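Local structure of alkyl hydroperoxide reductase E (Mycobacterium tuberculosis, 5C04) at residues F12-Q17 with G99-A104. The protein probably reduces hydrogen peroxide and organic hydroperoxides to water and alcohols as a thiol-specific, mycoredoxin-dependent peroxidase that helps protect the cell against oxidative stress. The protein carries 1 engineered substitution. Numbering follows the deposited sequence.
Sequences FTLRDQ and GAVSQA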
loop_
_atom_site.group_PDB
_atom_site.type_symbol
_atom_site.label_atom_id
_atom_site.label_comp_id
_atom_site.label_asym_id
_atom_site.label_seq_id
_atom_site.Cartn_x
_atom_site.Cartn_y
_atom_site.Cartn_z
ATOM N N PHE A 12 8.867 6.552 -17.146
ATOM C CA PHE A 12 8.789 6.411 -15.711
ATOM C C PHE A 12 9.986 5.665 -15.186
ATOM O O PHE A 12 10.606 4.892 -15.906
ATOM C CB PHE A 12 7.484 5.704 -15.274
ATOM C CG PHE A 12 7.309 4.288 -15.815
ATOM C CD1 PHE A 12 8.035 3.223 -15.297
ATOM C CD2 PHE A 12 6.398 4.025 -16.836
ATOM C CE1 PHE A 12 7.869 1.931 -15.788
ATOM C CE2 PHE A 12 6.223 2.737 -17.324
ATOM C CZ PHE A 12 6.951 1.685 -16.799
ATOM N N THR A 13 10.270 5.901 -13.903
ATOM C CA THR A 13 11.242 5.116 -13.165
ATOM C C THR A 13 10.601 4.720 -11.841
ATOM O O THR A 13 10.280 5.600 -11.024
ATOM C CB THR A 13 12.527 5.915 -12.877
ATOM O OG1 THR A 13 13.033 6.491 -14.099
ATOM C CG2 THR A 13 13.594 5.014 -12.250
ATOM N N LEU A 14 10.438 3.413 -11.623
ATOM C CA LEU A 14 9.767 2.902 -10.414
ATOM C C LEU A 14 10.553 1.751 -9.797
ATOM O O LEU A 14 11.291 1.032 -10.465
ATOM C CB LEU A 14 8.337 2.414 -10.754
ATOM C CG LEU A 14 7.356 3.462 -11.283
ATOM C CD1 LEU A 14 6.057 2.799 -11.747
ATOM C CD2 LEU A 14 7.031 4.573 -10.286
ATOM N N ARG A 15 10.357 1.546 -8.508
ATOM C CA ARG A 15 10.929 0.412 -7.818
ATOM C C ARG A 15 10.176 -0.896 -8.031
ATOM O O ARG A 15 8.935 -0.935 -7.926
ATOM C CB ARG A 15 10.927 0.699 -6.320
ATOM C CG ARG A 15 11.608 1.989 -5.913
ATOM C CD ARG A 15 13.009 1.698 -5.429
ATOM N NE ARG A 15 13.686 2.936 -5.102
ATOM C CZ ARG A 15 14.997 3.094 -5.146
ATOM N NH1 ARG A 15 15.781 2.080 -5.508
ATOM N NH2 ARG A 15 15.517 4.271 -4.852
ATOM N N ASP A 16 10.902 -1.985 -8.263
ATOM C CA ASP A 16 10.298 -3.318 -8.257
ATOM C C ASP A 16 10.281 -3.935 -6.865
ATOM O O ASP A 16 10.697 -3.285 -5.883
ATOM C CB ASP A 16 10.944 -4.247 -9.333
ATOM C CG ASP A 16 12.360 -4.718 -8.982
ATOM O OD1 ASP A 16 12.826 -4.594 -7.816
ATOM O OD2 ASP A 16 13.029 -5.253 -9.915
ATOM N N GLN A 17 9.801 -5.168 -6.761
ATOM C CA GLN A 17 9.594 -5.845 -5.465
ATOM C C GLN A 17 10.891 -6.062 -4.702
ATOM O O GLN A 17 10.877 -6.246 -3.491
ATOM C CB GLN A 17 8.853 -7.174 -5.624
ATOM C CG GLN A 17 9.569 -8.217 -6.504
ATOM C CD GLN A 17 9.099 -8.215 -7.950
ATOM O OE1 GLN A 17 8.987 -7.176 -8.569
ATOM N NE2 GLN A 17 8.835 -9.394 -8.483
ATOM N N GLY A 99 0.022 6.912 -7.261
ATOM C CA GLY A 99 -0.669 6.842 -8.528
ATOM C C GLY A 99 -0.179 7.777 -9.632
ATOM O O GLY A 99 -0.899 7.954 -10.615
ATOM N N ALA A 100 1.025 8.338 -9.512
ATOM C CA ALA A 100 1.475 9.360 -10.502
ATOM C C ALA A 100 1.613 8.781 -11.904
ATOM O O ALA A 100 1.190 9.402 -12.884
ATOM C CB ALA A 100 2.785 9.989 -10.064
ATOM N N VAL A 101 2.214 7.593 -12.003
ATOM C CA VAL A 101 2.388 6.955 -13.328
ATOM C C VAL A 101 1.033 6.566 -13.884
ATOM O O VAL A 101 0.730 6.804 -15.065
ATOM C CB VAL A 101 3.374 5.787 -13.280
ATOM C CG1 VAL A 101 3.486 5.137 -14.655
ATOM C CG2 VAL A 101 4.734 6.303 -12.813
ATOM N N SER A 102 0.190 5.977 -13.044
ATOM C CA SER A 102 -1.171 5.644 -13.443
ATOM C C SER A 102 -1.926 6.872 -14.000
ATOM O O SER A 102 -2.610 6.794 -15.036
ATOM C CB SER A 102 -1.913 5.011 -12.257
ATOM O OG SER A 102 -1.243 3.847 -11.798
ATOM N N GLN A 103 -1.767 8.015 -13.334
ATOM C CA GLN A 103 -2.353 9.269 -13.801
ATOM C C GLN A 103 -1.780 9.711 -15.144
ATOM O O GLN A 103 -2.533 10.167 -15.993
ATOM C CB GLN A 103 -2.131 10.386 -12.779
ATOM C CG GLN A 103 -2.953 10.237 -11.522
ATOM C CD GLN A 103 -2.634 11.339 -10.534
ATOM O OE1 GLN A 103 -1.472 11.704 -10.351
ATOM N NE2 GLN A 103 -3.663 11.892 -9.911
ATOM N N ALA A 104 -0.462 9.598 -15.312
ATOM C CA ALA A 104 0.194 9.955 -16.598
ATOM C C ALA A 104 -0.334 9.149 -17.752
ATOM O O ALA A 104 -0.331 9.634 -18.904
ATOM C CB ALA A 104 1.703 9.758 -16.504
#
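Val101 reaches from the short helix 100-104 to Phe12 and Leu14 of the segment 12-17, and its two methyls meet different parts of them. CG2 sits between the two partners, 3.7 Å from Phe12 CB and 3.8 Å from Leu14 CD2. The other methyl, CG1, turns to the aromatic ring and meets it obliquely, 3.8 Å from Phe12 CD2. With CG1 anti to the backbone N (chi1 178°) and CG2 beside that N, anti to the carbonyl carbon, Val101 presents both branches to the segment 12-17. The side chains of Phe12 and Val101 cross at about a right angle, whereas Leu14 runs past the valine in the opposite direction, both its methyls lying near CG2.

Phe12 is buried and touches both valine methyls; its side chain also packs on Leu35, Leu92 and Tyr105. Leu14, partly exposed, meets the valine through CG2 alone, and Thr13 points away from the helix toward solvent, with its OG1 hydrogen-bonded to Thr23 OG1. No hydrogen bond joins the two segments. Just after Gly99 at the N-cap position, Asp94 accepts a hydrogen bond from Val101 N at OD1 and is hydrogen-bonded through OD2 to Ser102 OG. The contact is thus purely apolar packing of a short helix against strand 13-16, which pairs antiparallel with 21-23 and 91-93, and the residue before it, within the peroxiredoxin version of the thioredoxin fold.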